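Periplasmic binding protein/LacI transcriptional regulator (Burkholderia graminis C4D1M, PDB 5HQJ) binds D-arabinose, held here as alpha-D-arabinopyranose, and probably serves as the sugar-binding component of an ABC transporter. Local coordinates at residues S30-P35 / E78-R83; T51-A56 / L275-L280; Q188-D193 / V198-T203; P269-S274 / I294-T299. One frame throughout, in Å; residues are numbered along the deposited sequence. Where two conformers were deposited one is given.

Contact 1: S30-P35 / E78-R83; sequences SVAVIP and EDLISR
L80 points the forked end of its side chain at A32. Both leucine methyls reach the same alanine methyl, CD1 of L80 at 3.6 Å from CB of A32 and CD2 of L80 at 3.8 Å from it. The fork therefore straddles the small side chain. L80 can do this because CG is anti to its own carbonyl carbon (chi1 -68°) and CD1 continues the chain in an extended line (chi2 177°). I34 lies two residues on, so its side chain leaves the strand on the same face as A32. Its CD1 reaches CD1 of L80 at 4.2 Å, so that leucine methyl touches both strand residues. V31 and V33 point to the other face of the strand. Beyond the two segments, L80 also touches Q61, V85 and I88, and I34 packs on P65, I88 and I90. This seats helix 71-82 on one face of the parallel sheet, over strand 30-34 and its neighbours 59-62 and 87-90. All three touching residues are buried, and only apolar carbon meets carbon. The contact is held by close packing and exclusion of water, with no directional bond to fix its angle.

Contact 2: T51-A56 / L275-L280; sequences TAADKA and LAVDHL
The carbonyl oxygen of A52 is gripped twice. It accepts the helical bond from A56 N at 2.9 Å and a second bond from a water at 2.8 Å. The same water donates to OD1 of D278 at 2.6 Å, so it bridges the backbone of one helix and a side chain of the other. The rest of the contact is apolar. CB of A52 points at the other helix and meets CB of V277 at 3.9 Å. V277 holds CG1 anti to its backbone N (chi1 170°). This sends that methyl across to the next residue, where it lies 3.7 Å from N of A53 and 4.1 Å from CB of A53. V277 is thus set against two successive alanines, with its branch point on one and a methyl on the other. D278 flanks the pair. Its OD1 comes within 4.1 Å of CB of A52, and the same oxygen takes the water's bond. The alanines let the helices come close. The segment axes approach to 8.6 Å, and their N-to-C directions differ by 36°. Behind V277, A276 and L280 rest on A89 and L113 of the sheet. A53 also touches V58, just ahead of strand 59-62. Helix 42-56 joins parallel strands 30-34 and 59-62 in a beta-alpha-beta crossover, and helix 269-284 packs beside it on the same face. Such a helix layer over a parallel sheet, with strand order 2-1-3-4-5, is characteristic of the Rossmann-like domains of type I periplasmic binding proteins.

Contact 3: Q188-D193 / V198-T203; sequences QGTDDD and VSVVET
V200 makes the apolar part of this contact with both of its methyls, against three consecutive residues. CG1 is anti to the backbone N (chi1 174°) and meets CB of Q188 at 3.8 Å. CG2 turns to the next part of the loop. It lies 3.8 Å from the carbonyl oxygen of G189 and 4.1 Å from CG2 of T190. The side chains of T190 and V200 cross at about a right angle and touch through one methyl each. I156 of strand 150-156 touches both T190 and V200 and closes the group from the sheet side. The loop leads from strand 181-188 into helix 194-207, which runs on to the parallel strand 211-216. The contact therefore folds the start of a beta-alpha-beta crossover back on its own helix, in the domain built on the mixed sheet. V198 and V201 of this helix pack on helix 221-229. The polar bonds shape the loop and tie it to the first turn of the helix. The hydroxyl of T190 gives a hydrogen bond to the carbonyl oxygen of T157. The carbonyl oxygen of T190 takes two bonds, from N of D193 at 2.9 Å and from NH1 of R196. D193 is the N-cap of the helix, and its OD1 accepts from the backbone N of R196. Between T190 and the cap, D192 reaches the ligand pocket. It touches the bound arabinose, and its OD1 is hydrogen-bonded to OG of S218, another residue lining that pocket.

Contact 4: P269-S274 / I294-T299; sequences PVTMGS and IDTGVT
This is buried van der Waals packing of T271 and M272, in the first turn of helix 269-284, against T296, where the chain leaves the short strand 294-295. T296 is the one residue of its segment with side-chain contacts here. Its CG2 lies 4.1 Å from CG2 of T271, and the two threonine side chains run past each other in opposite directions. M272, present as selenomethionine, crosses T296 at about a right angle. Its CG is 3.7 Å from OG1 of T296, and its terminal CE is 3.9 Å from the same oxygen. The M272 chain is bent at chi3 (-145°), and CE also lies beside the hydroxyl. Across this contact OG1 of T296 meets carbon atoms of M272. The polar end of T271 has a different partner, since its OG1 is hydrogen-bonded to the carbonyl oxygen of K311. The T296 segment is shaped by an Asx turn. OD1 of D295 accepts from N of G297 at 2.9 Å, on the anti side of the carboxylate and 30° out of its plane. G297 then takes a positive phi of 83°, an angle that suits glycine. M272 also touches Q267 of the ligand pocket, and its side chain is about 6 Å from the bound arabinose. On the helix, P269 packs on D44 and C45, and S274 on A52, all in helix 42-56. Strand 294-295 pairs with strand 127-129 at the edge of the parallel sheet. The chain then passes T296 to strand 299-301, which pairs with strand 263-266 in the other domain's sheet.

How the contacts relate
Contacts 1, 2 and 4 gather round the parallel sheet, while contact 3 stands apart in the domain of the mixed sheet. Contacts 2 and 4 share helix 269-284, with centres 13 Å apart. Contact 1 lies on the opposite face of strand 30-34 from contact 2, centres about 15 Å apart; V33 and V31 on contact 2's face touch V277 and L280. Contact 3's centre is about 27 to 36 Å from the others. Along the chain the segments of contact 2 alternate with those of contacts 1 and 4, and contact 3 is nested within contact 2. The chain thus leaves one domain, builds the other and returns. Contacts 3 and 4 lie nearest the sugar, which sits between the domains.

Contact 1: S30-P35 / E78-R83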
loop_
_atom_site.group_PDB
_atom_site.type_symbol
_atom_site.label_atom_id
_atom_site.label_comp_id
_atom_site.label_asym_id
_atom_site.label_seq_id
_atom_site.Cartn_x
_atom_site.Cartn_y
_atom_site.Cartn_z
ATOM N N SER A 30 0.325 3.250 -26.015
ATOM C CA SER A 30 -0.781 2.846 -25.179
ATOM C C SER A 30 -0.217 2.204 -23.925
ATOM O O SER A 30 0.571 1.249 -24.014
ATOM C CB SER A 30 -1.685 1.862 -25.924
ATOM O OG SER A 30 -2.943 1.742 -25.295
ATOM N N VAL A 31 -0.621 2.737 -22.771
ATOM C CA VAL A 31 -0.214 2.217 -21.470
ATOM C C VAL A 31 -1.423 1.998 -20.581
ATOM O O VAL A 31 -2.401 2.743 -20.633
ATOM C CB VAL A 31 0.782 3.167 -20.756
ATOM C CG1 VAL A 31 2.029 3.318 -21.602
ATOM C CG2 VAL A 31 0.157 4.544 -20.431
ATOM N N ALA A 32 -1.318 0.987 -19.745
ATOM C CA ALA A 32 -2.369 0.586 -18.848
ATOM C C ALA A 32 -1.808 0.487 -17.428
ATOM O O ALA A 32 -0.706 -0.033 -17.238
ATOM C CB ALA A 32 -2.972 -0.739 -19.294
ATOM N N VAL A 33 -2.560 1.004 -16.457
ATOM C CA VAL A 33 -2.178 0.918 -15.055
ATOM C C VAL A 33 -3.276 0.248 -14.249
ATOM O O VAL A 33 -4.461 0.590 -14.388
ATOM C CB VAL A 33 -1.864 2.305 -14.482
ATOM C CG1 VAL A 33 -1.318 2.166 -13.082
ATOM C CG2 VAL A 33 -0.849 3.024 -15.340
ATOM N N ILE A 34 -2.873 -0.711 -13.420
ATOM C CA ILE A 34 -3.790 -1.616 -12.723
ATOM C C ILE A 34 -3.598 -1.502 -11.232
ATOM O O ILE A 34 -2.498 -1.823 -10.732
ATOM C CB ILE A 34 -3.538 -3.115 -13.127
ATOM C CG1 ILE A 34 -3.580 -3.264 -14.649
ATOM C CG2 ILE A 34 -4.546 -4.071 -12.434
ATOM C CD1 ILE A 34 -3.079 -4.600 -15.169
ATOM N N PRO A 35 -4.630 -1.046 -10.509
ATOM C CA PRO A 35 -4.541 -1.108 -9.051
ATOM C C PRO A 35 -4.865 -2.499 -8.528
ATOM O O PRO A 35 -5.212 -3.376 -9.328
ATOM C CB PRO A 35 -5.606 -0.099 -8.608
ATOM C CG PRO A 35 -6.668 -0.262 -9.645
ATOM C CD PRO A 35 -5.890 -0.381 -10.930
ATOM N N GLU A 78 -4.194 -10.550 -20.119
ATOM C CA GLU A 78 -4.392 -11.217 -21.412
ATOM C C GLU A 78 -5.097 -10.302 -22.416
ATOM O O GLU A 78 -4.698 -10.242 -23.582
ATOM C CB GLU A 78 -5.185 -12.518 -21.247
ATOM C CG GLU A 78 -4.702 -13.375 -20.090
ATOM C CD GLU A 78 -4.928 -14.850 -20.299
ATOM O OE1 GLU A 78 -6.102 -15.250 -20.489
ATOM O OE2 GLU A 78 -3.927 -15.610 -20.264
ATOM N N ASP A 79 -6.130 -9.587 -21.968
ATOM C CA ASP A 79 -6.794 -8.592 -22.811
ATOM C C ASP A 79 -5.795 -7.580 -23.340
ATOM O O ASP A 79 -5.798 -7.240 -24.519
ATOM C CB ASP A 79 -7.886 -7.855 -22.042
ATOM C CG ASP A 79 -9.029 -8.752 -21.633
ATOM O OD1 ASP A 79 -10.177 -8.261 -21.615
ATOM O OD2 ASP A 79 -8.789 -9.940 -21.328
ATOM N N LEU A 80 -4.939 -7.098 -22.446
ATOM C CA LEU A 80 -3.953 -6.102 -22.811
ATOM C C LEU A 80 -2.956 -6.661 -23.803
ATOM O O LEU A 80 -2.551 -5.966 -24.730
ATOM C CB LEU A 80 -3.245 -5.578 -21.557
ATOM C CG LEU A 80 -4.142 -4.736 -20.620
ATOM C CD1 LEU A 80 -3.397 -4.304 -19.358
ATOM C CD2 LEU A 80 -4.717 -3.502 -21.304
ATOM N N ILE A 81 -2.586 -7.927 -23.634
ATOM C CA ILE A 81 -1.761 -8.602 -24.633
ATOM C C ILE A 81 -2.498 -8.557 -25.962
ATOM O O ILE A 81 -1.943 -8.142 -26.988
ATOM C CB ILE A 81 -1.451 -10.067 -24.270
ATOM C CG1 ILE A 81 -0.810 -10.162 -22.879
ATOM C CG2 ILE A 81 -0.543 -10.696 -25.335
ATOM C CD1 ILE A 81 -0.223 -11.515 -22.551
ATOM N N SER A 82 -3.762 -8.966 -25.907
ATOM C CA SER A 82 -4.636 -9.045 -27.075
ATOM C C SER A 82 -4.681 -7.750 -27.867
ATOM O O SER A 82 -4.775 -7.761 -29.098
ATOM C CB SER A 82 -6.059 -9.415 -26.642
ATOM O OG SER A 82 -6.703 -10.194 -27.633
ATOM N N ARG A 83 -4.607 -6.633 -27.154
ATOM C CA ARG A 83 -4.798 -5.332 -27.769
ATOM C C ARG A 83 -3.490 -4.715 -28.228
ATOM O O ARG A 83 -3.477 -3.593 -28.724
ATOM C CB ARG A 83 -5.504 -4.396 -26.797
ATOM C CG ARG A 83 -6.916 -4.849 -26.452
ATOM C CD ARG A 83 -7.798 -3.691 -26.009
ATOM N NE ARG A 83 -7.497 -3.241 -24.650
ATOM C CZ ARG A 83 -8.013 -3.781 -23.545
ATOM N NH1 ARG A 83 -7.686 -3.302 -22.350
ATOM N NH2 ARG A 83 -8.857 -4.801 -23.631
#

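Contact 2: T51-A56 / L275-L280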
loop_
_atom_site.group_PDB
_atom_site.type_symbol
_atom_site.label_atom_id
_atom_site.label_comp_id
_atom_site.label_asym_id
_atom_site.label_seq_id
_atom_site.Cartn_x
_atom_site.Cartn_y
_atom_site.Cartn_z
ATOM N N THR A 51 -1.843 12.197 -14.962
ATOM C CA THR A 51 -1.047 13.415 -15.161
ATOM C C THR A 51 0.196 13.157 -16.036
ATOM O O THR A 51 0.446 13.873 -17.012
ATOM C CB THR A 51 -0.618 13.990 -13.814
ATOM O OG1 THR A 51 -1.780 14.305 -13.046
ATOM C CG2 THR A 51 0.181 15.257 -14.012
ATOM N N ALA A 52 0.946 12.104 -15.739
ATOM C CA ALA A 52 2.162 11.835 -16.501
ATOM C C ALA A 52 1.852 11.420 -17.931
ATOM O O ALA A 52 2.562 11.799 -18.873
ATOM C CB ALA A 52 2.988 10.767 -15.820
ATOM N N ALA A 53 0.789 10.637 -18.113
ATOM C CA ALA A 53 0.402 10.196 -19.461
ATOM C C ALA A 53 -0.023 11.385 -20.311
ATOM O O ALA A 53 0.298 11.445 -21.498
ATOM C CB ALA A 53 -0.718 9.162 -19.394
ATOM N N ASP A 54 -0.779 12.305 -19.718
ATOM C CA ASP A 54 -1.229 13.492 -20.442
ATOM C C ASP A 54 -0.026 14.329 -20.826
ATOM O O ASP A 54 0.056 14.831 -21.965
ATOM C CB ASP A 54 -2.213 14.331 -19.609
ATOM C CG ASP A 54 -3.600 13.735 -19.575
ATOM O OD1 ASP A 54 -3.814 12.702 -20.240
ATOM O OD2 ASP A 54 -4.477 14.306 -18.897
ATOM N N LYS A 55 0.915 14.474 -19.890
ATOM C CA LYS A 55 2.152 15.191 -20.167
ATOM C C LYS A 55 2.839 14.542 -21.365
ATOM O O LYS A 55 3.292 15.228 -22.285
ATOM C CB LYS A 55 3.079 15.188 -18.958
ATOM C CG LYS A 55 4.313 16.054 -19.142
ATOM C CD LYS A 55 5.371 15.730 -18.114
ATOM C CE LYS A 55 6.692 16.380 -18.468
ATOM N NZ LYS A 55 6.551 17.849 -18.621
ATOM N N ALA A 56 2.851 13.216 -21.389
ATOM C CA ALA A 56 3.622 12.488 -22.378
ATOM C C ALA A 56 2.876 12.448 -23.706
ATOM O O ALA A 56 3.450 12.142 -24.746
ATOM C CB ALA A 56 3.916 11.085 -21.878
ATOM N N LEU A 275 5.776 8.037 -11.932
ATOM C CA LEU A 275 6.975 7.283 -12.319
ATOM C C LEU A 275 6.634 6.039 -13.105
ATOM O O LEU A 275 7.333 5.700 -14.056
ATOM C CB LEU A 275 7.778 6.889 -11.085
ATOM C CG LEU A 275 8.462 8.058 -10.380
ATOM C CD1 LEU A 275 9.042 7.519 -9.113
ATOM C CD2 LEU A 275 9.550 8.776 -11.250
ATOM N N ALA A 276 5.556 5.369 -12.733
ATOM C CA ALA A 276 5.178 4.152 -13.467
ATOM C C ALA A 276 4.965 4.467 -14.954
ATOM O O ALA A 276 5.475 3.771 -15.840
ATOM C CB ALA A 276 3.956 3.544 -12.880
ATOM N N VAL A 277 4.215 5.522 -15.246
ATOM C CA VAL A 277 3.977 5.879 -16.643
ATOM C C VAL A 277 5.250 6.369 -17.324
ATOM O O VAL A 277 5.597 5.921 -18.430
ATOM C CB VAL A 277 2.863 6.935 -16.756
ATOM C CG1 VAL A 277 2.783 7.463 -18.146
ATOM C CG2 VAL A 277 1.516 6.322 -16.360
ATOM N N ASP A 278 5.978 7.272 -16.667
ATOM C CA ASP A 278 7.220 7.771 -17.210
ATOM C C ASP A 278 8.255 6.689 -17.528
ATOM O O ASP A 278 8.885 6.731 -18.592
ATOM C CB ASP A 278 7.804 8.794 -16.251
ATOM C CG ASP A 278 7.180 10.167 -16.424
ATOM O OD1 ASP A 278 6.689 10.471 -17.540
ATOM O OD2 ASP A 278 7.201 10.933 -15.451
ATOM N N HIS A 279 8.414 5.705 -16.648
ATOM C CA HIS A 279 9.327 4.617 -16.944
ATOM C C HIS A 279 8.757 3.645 -17.979
ATOM O O HIS A 279 9.506 3.102 -18.789
ATOM C CB HIS A 279 9.714 3.916 -15.651
ATOM C CG HIS A 279 10.748 4.680 -14.887
ATOM N ND1 HIS A 279 12.098 4.636 -15.206
ATOM C CD2 HIS A 279 10.629 5.567 -13.875
ATOM C CE1 HIS A 279 12.759 5.431 -14.385
ATOM N NE2 HIS A 279 11.895 6.004 -13.558
ATOM N N LEU A 280 7.444 3.452 -17.999
ATOM C CA LEU A 280 6.877 2.637 -19.064
ATOM C C LEU A 280 7.187 3.299 -20.407
ATOM O O LEU A 280 7.688 2.656 -21.337
ATOM C CB LEU A 280 5.377 2.456 -18.880
ATOM C CG LEU A 280 4.916 1.317 -17.955
ATOM C CD1 LEU A 280 3.394 1.221 -17.949
ATOM C CD2 LEU A 280 5.519 -0.038 -18.346
HETATM O O HOH W 1 5.266 12.454 -18.541
#

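Contact 3: Q188-D193 / V198-T203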
loop_
_atom_site.group_PDB
_atom_site.type_symbol
_atom_site.label_atom_id
_atom_site.label_comp_id
_atom_site.label_asym_id
_atom_site.label_seq_id
_atom_site.Cartn_x
_atom_site.Cartn_y
_atom_site.Cartn_z
ATOM N N GLN A 188 -3.991 -9.842 12.850
ATOM C CA GLN A 188 -5.206 -10.303 12.164
ATOM C C GLN A 188 -5.484 -9.527 10.886
ATOM O O GLN A 188 -5.222 -8.322 10.793
ATOM C CB GLN A 188 -6.439 -10.198 13.091
ATOM C CG GLN A 188 -6.433 -11.129 14.260
ATOM C CD GLN A 188 -6.727 -12.552 13.844
ATOM O OE1 GLN A 188 -7.740 -12.822 13.198
ATOM N NE2 GLN A 188 -5.807 -13.452 14.131
ATOM N N GLY A 189 -6.001 -10.205 9.882
ATOM C CA GLY A 189 -6.347 -9.583 8.623
ATOM C C GLY A 189 -7.810 -9.131 8.516
ATOM O O GLY A 189 -8.637 -9.497 9.336
ATOM N N THR A 190 -8.084 -8.383 7.454
ATOM C CA THR A 190 -9.377 -7.741 7.248
ATOM C C THR A 190 -9.828 -7.727 5.802
ATOM O O THR A 190 -10.943 -7.290 5.517
ATOM C CB THR A 190 -9.342 -6.284 7.696
ATOM O OG1 THR A 190 -8.409 -5.571 6.877
ATOM C CG2 THR A 190 -8.934 -6.193 9.162
ATOM N N ASP A 191 -8.946 -8.162 4.913
ATOM C CA ASP A 191 -9.161 -8.008 3.495
ATOM C C ASP A 191 -9.531 -6.557 3.187
ATOM O O ASP A 191 -10.166 -6.292 2.171
ATOM C CB ASP A 191 -10.252 -8.974 3.003
ATOM C CG ASP A 191 -9.925 -10.441 3.298
ATOM O OD1 ASP A 191 -8.732 -10.811 3.251
ATOM O OD2 ASP A 191 -10.863 -11.228 3.568
ATOM N N ASP A 192 -9.125 -5.627 4.062
ATOM C CA ASP A 192 -9.447 -4.207 3.918
ATOM C C ASP A 192 -10.933 -3.997 3.688
ATOM O O ASP A 192 -11.332 -3.074 2.992
ATOM C CB ASP A 192 -8.639 -3.568 2.779
ATOM C CG ASP A 192 -7.206 -3.267 3.169
ATOM O OD1 ASP A 192 -6.868 -3.402 4.361
ATOM O OD2 ASP A 192 -6.422 -2.858 2.286
ATOM N N ASP A 193 -11.768 -4.844 4.271
ATOM C CA ASP A 193 -13.170 -4.513 4.403
ATOM C C ASP A 193 -13.321 -3.725 5.710
ATOM O O ASP A 193 -12.909 -4.209 6.751
ATOM C CB ASP A 193 -14.037 -5.765 4.405
ATOM C CG ASP A 193 -15.507 -5.455 4.584
ATOM O OD1 ASP A 193 -15.978 -5.496 5.731
ATOM O OD2 ASP A 193 -16.193 -5.172 3.582
ATOM N N VAL A 198 -13.640 -3.075 11.582
ATOM C CA VAL A 198 -14.363 -2.729 12.807
ATOM C C VAL A 198 -14.562 -3.967 13.696
ATOM O O VAL A 198 -14.196 -3.952 14.869
ATOM C CB VAL A 198 -15.708 -2.073 12.455
ATOM C CG1 VAL A 198 -16.554 -1.910 13.659
ATOM C CG2 VAL A 198 -15.454 -0.732 11.802
ATOM N N SER A 199 -15.062 -5.066 13.112
ATOM C CA SER A 199 -15.271 -6.309 13.870
ATOM C C SER A 199 -13.990 -6.782 14.524
ATOM O O SER A 199 -13.908 -7.102 15.733
ATOM C CB SER A 199 -15.798 -7.421 12.954
ATOM O OG SER A 199 -16.892 -6.965 12.182
ATOM N N VAL A 200 -12.907 -6.796 13.741
ATOM C CA VAL A 200 -11.617 -7.211 14.260
ATOM C C VAL A 200 -11.142 -6.317 15.376
ATOM O O VAL A 200 -10.762 -6.798 16.429
ATOM C CB VAL A 200 -10.564 -7.254 13.122
ATOM C CG1 VAL A 200 -9.150 -7.536 13.685
ATOM C CG2 VAL A 200 -10.979 -8.310 12.084
ATOM N N VAL A 201 -11.199 -5.004 15.170
ATOM C CA VAL A 201 -10.753 -4.097 16.207
ATOM C C VAL A 201 -11.611 -4.229 17.472
ATOM O O VAL A 201 -11.051 -4.247 18.573
ATOM C CB VAL A 201 -10.756 -2.640 15.723
ATOM C CG1 VAL A 201 -10.566 -1.662 16.890
ATOM C CG2 VAL A 201 -9.625 -2.449 14.738
ATOM N N GLU A 202 -12.938 -4.270 17.323
ATOM C CA GLU A 202 -13.803 -4.502 18.483
ATOM C C GLU A 202 -13.391 -5.733 19.305
ATOM O O GLU A 202 -13.343 -5.676 20.504
ATOM C CB GLU A 202 -15.265 -4.673 18.054
ATOM C CG GLU A 202 -15.908 -3.420 17.552
ATOM C CD GLU A 202 -17.276 -3.681 16.968
ATOM O OE1 GLU A 202 -17.578 -4.859 16.667
ATOM O OE2 GLU A 202 -18.037 -2.706 16.805
ATOM N N THR A 203 -13.136 -6.857 18.618
ATOM C CA THR A 203 -12.731 -8.088 19.280
ATOM C C THR A 203 -11.376 -7.958 19.987
ATOM O O THR A 203 -11.191 -8.408 21.120
ATOM C CB THR A 203 -12.711 -9.227 18.251
ATOM O OG1 THR A 203 -14.048 -9.442 17.775
ATOM C CG2 THR A 203 -12.204 -10.503 18.863
#

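Contact 4: P269-S274 / I294-T299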
loop_
_atom_site.group_PDB
_atom_site.type_symbol
_atom_site.label_atom_id
_atom_site.label_comp_id
_atom_site.label_asym_id
_atom_site.label_seq_id
_atom_site.Cartn_x
_atom_site.Cartn_y
_atom_site.Cartn_z
ATOM N N PRO A 269 1.954 7.655 -3.322
ATOM C CA PRO A 269 1.180 6.982 -4.382
ATOM C C PRO A 269 1.085 7.797 -5.693
ATOM O O PRO A 269 1.065 7.244 -6.789
ATOM C CB PRO A 269 -0.204 6.775 -3.717
ATOM C CG PRO A 269 -0.272 7.769 -2.588
ATOM C CD PRO A 269 1.160 7.872 -2.102
ATOM N N VAL A 270 1.001 9.125 -5.579
ATOM C CA VAL A 270 0.938 9.987 -6.754
ATOM C C VAL A 270 2.232 9.812 -7.542
ATOM O O VAL A 270 2.210 9.627 -8.752
ATOM C CB VAL A 270 0.746 11.487 -6.378
ATOM C CG1 VAL A 270 0.595 12.295 -7.630
ATOM C CG2 VAL A 270 -0.461 11.655 -5.550
ATOM N N THR A 271 3.363 9.938 -6.841
ATOM C CA THR A 271 4.675 9.790 -7.406
ATOM C C THR A 271 4.843 8.381 -8.017
ATOM O O THR A 271 5.430 8.233 -9.093
ATOM C CB THR A 271 5.784 10.104 -6.324
ATOM O OG1 THR A 271 5.772 11.500 -5.986
ATOM C CG2 THR A 271 7.152 9.729 -6.824
HETATM N N MSE A 272 4.363 7.340 -7.341
HETATM C CA MSE A 272 4.386 6.000 -7.934
HETATM C C MSE A 272 3.703 5.951 -9.304
HETATM O O MSE A 272 4.243 5.387 -10.252
HETATM C CB MSE A 272 3.724 4.960 -7.015
HETATM C CG MSE A 272 4.471 4.625 -5.725
HETATM SE SE MSE A 272 3.360 3.357 -4.788
HETATM C CE MSE A 272 3.736 3.932 -2.976
ATOM N N GLY A 273 2.506 6.512 -9.413
ATOM C CA GLY A 273 1.767 6.447 -10.671
ATOM C C GLY A 273 2.451 7.252 -11.750
ATOM O O GLY A 273 2.537 6.858 -12.926
ATOM N N SER A 274 2.974 8.410 -11.361
ATOM C CA SER A 274 3.698 9.234 -12.295
ATOM C C SER A 274 4.953 8.535 -12.848
ATOM O O SER A 274 5.189 8.460 -14.065
ATOM C CB SER A 274 4.092 10.536 -11.588
ATOM O OG SER A 274 4.534 11.451 -12.532
ATOM N N ILE A 294 12.898 1.586 -7.616
ATOM C CA ILE A 294 12.864 2.932 -7.058
ATOM C C ILE A 294 12.126 2.890 -5.732
ATOM O O ILE A 294 11.005 2.406 -5.647
ATOM C CB ILE A 294 12.182 3.960 -8.016
ATOM C CG1 ILE A 294 13.007 4.168 -9.283
ATOM C CG2 ILE A 294 11.980 5.330 -7.303
ATOM C CD1 ILE A 294 12.311 5.077 -10.307
ATOM N N ASP A 295 12.806 3.372 -4.700
ATOM C CA ASP A 295 12.256 3.563 -3.386
ATOM C C ASP A 295 11.596 4.935 -3.325
ATOM O O ASP A 295 12.268 5.946 -3.186
ATOM C CB ASP A 295 13.356 3.453 -2.325
ATOM C CG ASP A 295 12.835 3.627 -0.909
ATOM O OD1 ASP A 295 11.677 4.024 -0.718
ATOM O OD2 ASP A 295 13.613 3.365 0.032
ATOM N N THR A 296 10.278 4.974 -3.404
ATOM C CA THR A 296 9.578 6.255 -3.435
ATOM C C THR A 296 9.455 6.922 -2.041
ATOM O O THR A 296 9.070 8.103 -1.951
ATOM C CB THR A 296 8.165 6.117 -4.097
ATOM O OG1 THR A 296 7.457 4.989 -3.570
ATOM C CG2 THR A 296 8.311 5.951 -5.611
ATOM N N GLY A 297 9.790 6.188 -0.971
ATOM C CA GLY A 297 9.916 6.768 0.343
ATOM C C GLY A 297 8.593 6.908 1.062
ATOM O O GLY A 297 7.515 6.748 0.471
ATOM N N VAL A 298 8.659 7.246 2.346
ATOM C CA VAL A 298 7.475 7.272 3.204
ATOM C C VAL A 298 7.720 8.303 4.312
ATOM O O VAL A 298 8.825 8.348 4.854
ATOM C CB VAL A 298 7.178 5.852 3.791
ATOM C CG1 VAL A 298 8.225 5.429 4.833
ATOM C CG2 VAL A 298 5.783 5.769 4.410
ATOM N N THR A 299 6.709 9.139 4.598
ATOM C CA THR A 299 6.807 10.252 5.530
ATOM C C THR A 299 6.084 9.846 6.829
ATOM O O THR A 299 4.935 9.396 6.782
ATOM C CB THR A 299 6.186 11.563 4.975
ATOM O OG1 THR A 299 6.740 11.877 3.690
ATOM C CG2 THR A 299 6.439 12.721 5.934
#